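Long-range contact in glycosyl transferase (PDB 5U02), which belongs to the glycosyltransferases of Staphylococcus aureus and comprises here a helical linker domain followed by beta-rich C-terminal domains: residues G63-V69 and L85-K91. Numbering follows the deposited sequence.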
ATOM      1  N   GLY A  63     -37.754 -17.119  22.997  1.00 86.78           N
ATOM      2  CA  GLY A  63     -37.569 -16.566  24.329  1.00 89.99           C
ATOM      3  C   GLY A  63     -37.845 -17.573  25.428  1.00 94.58           C
ATOM      4  O   GLY A  63     -37.020 -17.774  26.322  1.00 94.20           O
ATOM      5  N   ASP A  64     -39.014 -18.221  25.377  1.00100.17           N
ATOM      6  CA  ASP A  64     -39.347 -19.224  26.386  1.00103.73           C
ATOM      7  C   ASP A  64     -38.380 -20.401  26.339  1.00 99.02           C
ATOM      8  O   ASP A  64     -38.055 -20.979  27.382  1.00101.03           O
ATOM      9  CB  ASP A  64     -40.787 -19.706  26.195  1.00109.52           C
ATOM     10  CG  ASP A  64     -41.374 -20.320  27.457  1.00116.64           C
ATOM     11  OD1 ASP A  64     -42.612 -20.481  27.519  1.00120.68           O
ATOM     12  OD2 ASP A  64     -40.606 -20.630  28.391  1.00118.10           O
ATOM     13  N   PHE A  65     -37.906 -20.762  25.145  1.00 92.31           N
ATOM     14  CA  PHE A  65     -36.909 -21.820  25.030  1.00 87.62           C
ATOM     15  C   PHE A  65     -35.570 -21.377  25.614  1.00 83.62           C
ATOM     16  O   PHE A  65     -34.980 -22.082  26.441  1.00 83.98           O
ATOM     17  CB  PHE A  65     -36.778 -22.244  23.564  1.00 86.39           C
ATOM     18  CG  PHE A  65     -35.448 -22.857  23.208  1.00 85.00           C
ATOM     19  CD1 PHE A  65     -34.672 -22.306  22.201  1.00 81.59           C
ATOM     20  CD2 PHE A  65     -34.980 -23.986  23.862  1.00 85.06           C
ATOM     21  CE1 PHE A  65     -33.454 -22.863  21.858  1.00 77.11           C
ATOM     22  CE2 PHE A  65     -33.757 -24.544  23.526  1.00 80.64           C
ATOM     23  CZ  PHE A  65     -32.996 -23.981  22.522  1.00 76.48           C
ATOM     24  N   ILE A  66     -35.079 -20.204  25.206  1.00 79.83           N
ATOM     25  CA  ILE A  66     -33.826 -19.698  25.756  1.00 79.52           C
ATOM     26  C   ILE A  66     -33.976 -19.319  27.229  1.00 79.47           C
ATOM     27  O   ILE A  66     -32.980 -19.268  27.960  1.00 75.05           O
ATOM     28  CB  ILE A  66     -33.317 -18.518  24.899  1.00 81.21           C
ATOM     29  CG1 ILE A  66     -33.068 -18.977  23.461  1.00 79.99           C
ATOM     30  CG2 ILE A  66     -32.024 -17.933  25.453  1.00 81.22           C
ATOM     31  CD1 ILE A  66     -31.971 -20.008  23.327  1.00 77.86           C
ATOM     32  N   GLN A  67     -35.202 -19.074  27.698  1.00 84.05           N
ATOM     33  CA  GLN A  67     -35.406 -18.860  29.129  1.00 90.48           C
ATOM     34  C   GLN A  67     -35.081 -20.112  29.934  1.00 92.18           C
ATOM     35  O   GLN A  67     -34.724 -20.017  31.114  1.00 94.14           O
ATOM     36  CB  GLN A  67     -36.846 -18.420  29.403  1.00 93.80           C
ATOM     37  CG  GLN A  67     -37.036 -16.914  29.480  1.00 95.23           C
ATOM     38  CD  GLN A  67     -38.466 -16.489  29.208  1.00 97.08           C
ATOM     39  OE1 GLN A  67     -39.390 -17.301  29.265  1.00 99.04           O
ATOM     40  NE2 GLN A  67     -38.654 -15.208  28.910  1.00 95.39           N
ATOM     41  N   ALA A  68     -35.192 -21.291  29.315  1.00 90.18           N
ATOM     42  CA  ALA A  68     -34.991 -22.543  30.034  1.00 89.23           C
ATOM     43  C   ALA A  68     -33.523 -22.846  30.295  1.00 87.64           C
ATOM     44  O   ALA A  68     -33.217 -23.581  31.239  1.00 89.48           O
ATOM     45  CB  ALA A  68     -35.623 -23.700  29.262  1.00 88.07           C
ATOM     46  N   VAL A  69     -32.613 -22.315  29.486  1.00 85.60           N
ATOM     47  CA  VAL A  69     -31.190 -22.582  29.676  1.00 85.37           C
ATOM     48  C   VAL A  69     -30.622 -21.535  30.628  1.00 89.31           C
ATOM     49  O   VAL A  69     -30.940 -20.344  30.503  1.00 87.24           O
ATOM     50  CB  VAL A  69     -30.432 -22.607  28.339  1.00 82.43           C
ATOM     51  CG1 VAL A  69     -30.691 -23.915  27.617  1.00 81.35           C
ATOM     52  CG2 VAL A  69     -30.846 -21.447  27.464  1.00 82.46           C
ATOM     53  N   LEU A  85     -28.566 -14.801  22.695  1.00 64.48           N
ATOM     54  CA  LEU A  85     -29.158 -15.441  23.867  1.00 68.38           C
ATOM     55  C   LEU A  85     -29.774 -14.407  24.799  1.00 67.57           C
ATOM     56  O   LEU A  85     -30.843 -14.638  25.375  1.00 68.92           O
ATOM     57  CB  LEU A  85     -28.112 -16.267  24.623  1.00 68.90           C
ATOM     58  CG  LEU A  85     -27.469 -17.467  23.931  1.00 65.15           C
ATOM     59  CD1 LEU A  85     -26.343 -18.044  24.787  1.00 64.16           C
ATOM     60  CD2 LEU A  85     -28.524 -18.517  23.647  1.00 65.84           C
ATOM     61  N   HIS A  86     -29.118 -13.255  24.948  1.00 67.84           N
ATOM     62  CA  HIS A  86     -29.606 -12.226  25.860  1.00 70.95           C
ATOM     63  C   HIS A  86     -30.903 -11.606  25.350  1.00 72.40           C
ATOM     64  O   HIS A  86     -31.896 -11.531  26.083  1.00 74.13           O
ATOM     65  CB  HIS A  86     -28.514 -11.170  26.059  1.00 72.58           C
ATOM     66  CG  HIS A  86     -29.021  -9.836  26.513  1.00 76.53           C
ATOM     67  ND1 HIS A  86     -29.506  -8.888  25.638  1.00 77.14           N
ATOM     68  CD2 HIS A  86     -29.106  -9.288  27.747  1.00 79.40           C
ATOM     69  CE1 HIS A  86     -29.874  -7.814  26.316  1.00 78.16           C
ATOM     70  NE2 HIS A  86     -29.642  -8.032  27.597  1.00 80.19           N
ATOM     71  N   TYR A  87     -30.923 -11.171  24.088  1.00 73.01           N
ATOM     72  CA  TYR A  87     -32.149 -10.622  23.519  1.00 74.96           C
ATOM     73  C   TYR A  87     -33.215 -11.684  23.282  1.00 77.28           C
ATOM     74  O   TYR A  87     -34.378 -11.328  23.062  1.00 78.46           O
ATOM     75  CB  TYR A  87     -31.855  -9.888  22.210  1.00 73.06           C
ATOM     76  CG  TYR A  87     -30.941  -8.696  22.375  1.00 73.18           C
ATOM     77  CD1 TYR A  87     -31.304  -7.622  23.177  1.00 75.51           C
ATOM     78  CD2 TYR A  87     -29.721  -8.640  21.719  1.00 70.93           C
ATOM     79  CE1 TYR A  87     -30.466  -6.532  23.328  1.00 75.42           C
ATOM     80  CE2 TYR A  87     -28.882  -7.560  21.863  1.00 69.18           C
ATOM     81  CZ  TYR A  87     -29.259  -6.509  22.666  1.00 71.16           C
ATOM     82  OH  TYR A  87     -28.414  -5.438  22.800  1.00 70.49           O
ATOM     83  N   ALA A  88     -32.854 -12.970  23.313  1.00 77.56           N
ATOM     84  CA  ALA A  88     -33.866 -14.019  23.251  1.00 77.42           C
ATOM     85  C   ALA A  88     -34.685 -14.057  24.535  1.00 82.21           C
ATOM     86  O   ALA A  88     -35.916 -13.960  24.496  1.00 87.20           O
ATOM     87  CB  ALA A  88     -33.213 -15.376  22.992  1.00 73.89           C
ATOM     88  N   ARG A  89     -34.015 -14.193  25.684  1.00 83.28           N
ATOM     89  CA  ARG A  89     -34.719 -14.158  26.963  1.00 84.25           C
ATOM     90  C   ARG A  89     -35.513 -12.869  27.115  1.00 83.50           C
ATOM     91  O   ARG A  89     -36.616 -12.872  27.671  1.00 80.54           O
ATOM     92  CB  ARG A  89     -33.732 -14.307  28.121  1.00 83.34           C
ATOM     93  CG  ARG A  89     -32.995 -15.630  28.166  1.00 82.06           C
ATOM     94  CD  ARG A  89     -32.128 -15.717  29.412  1.00 84.78           C
ATOM     95  NE  ARG A  89     -31.238 -16.872  29.380  1.00 86.32           N
ATOM     96  CZ  ARG A  89     -30.030 -16.865  28.827  1.00 85.91           C
ATOM     97  NH1 ARG A  89     -29.283 -17.962  28.839  1.00 86.59           N
ATOM     98  NH2 ARG A  89     -29.567 -15.761  28.258  1.00 83.60           N
ATOM     99  N   ALA A  90     -34.969 -11.759  26.622  1.00 80.67           N
ATOM    100  CA  ALA A  90     -35.655 -10.477  26.675  1.00 82.90           C
ATOM    101  C   ALA A  90     -36.709 -10.325  25.586  1.00 84.90           C
ATOM    102  O   ALA A  90     -37.412  -9.309  25.576  1.00 88.23           O
ATOM    103  CB  ALA A  90     -34.642  -9.334  26.578  1.00 78.74           C
ATOM    104  N   LYS A  91     -36.833 -11.305  24.694  1.00 82.82           N
ATOM    105  CA  LYS A  91     -37.776 -11.279  23.573  1.00 84.18           C
ATOM    106  C   LYS A  91     -37.778  -9.913  22.892  1.00 85.03           C
ATOM    107  O   LYS A  91     -38.809  -9.273  22.685  1.00 87.79           O
ATOM    108  CB  LYS A  91     -39.173 -11.691  24.027  1.00 87.50           C
ATOM    109  CG  LYS A  91     -39.155 -12.855  24.999  1.00 88.93           C
ATOM    110  CD  LYS A  91     -40.545 -13.405  25.242  1.00 92.36           C
ATOM    111  CE  LYS A  91     -40.476 -14.788  25.873  1.00 93.02           C
ATOM    112  NZ  LYS A  91     -41.601 -15.665  25.446  1.00 94.49           N
TER
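Ile-66 and Arg-89 cross at about a right angle, the branched side chain packing against the long one where two helices meet. Ile-66 CG2 sits over the centre of one face of the guanidinium and also touches the stem, 3.7 Å from Arg-89 CG. Extended from CG to NE, the arginine runs past Ile-66 toward Val-69, where Arg-89 NH1 gives a weak but fairly straight hydrogen bond (163°) to Val-69 O, 3.3 Å away and in the guanidinium plane. NH2 forms a salt bridge with Asp-74, which gives the guanidinium a second partner beyond the weak bond to Val-69. The other branch of Ile-66 turns into the apolar side: with CG1 beside the backbone N (chi1 -60°), CG1 meets Ala-88 CB at 3.6 Å, and CD1 lies 3.8 Å from Leu-85 CD2. Both segments belong to the all-helical part of the TarS linker domain, their axes 8.2 Å apart and inclined at 116°, and Leu-34 and Phe-38 of helix 23-40 also pack on Ile-66. Gly-63, with no side chain, lets the backbones come close: its CA lies 3.1 Å from Ala-88 O, and Lys-91 CE packs on the same CA. Lys-91 has positive phi and ends its helix in a Schellman motif, from which its side chain reaches over Gly-63 to helix 56-68, where NZ hydrogen-bonds Asn-60 O. On the solvent side, exposed Gln-67 crosses this lysine at about a right angle, and Gln-67 NE2 donates a weak hydrogen bond to Arg-89 O, 3.3 Å away.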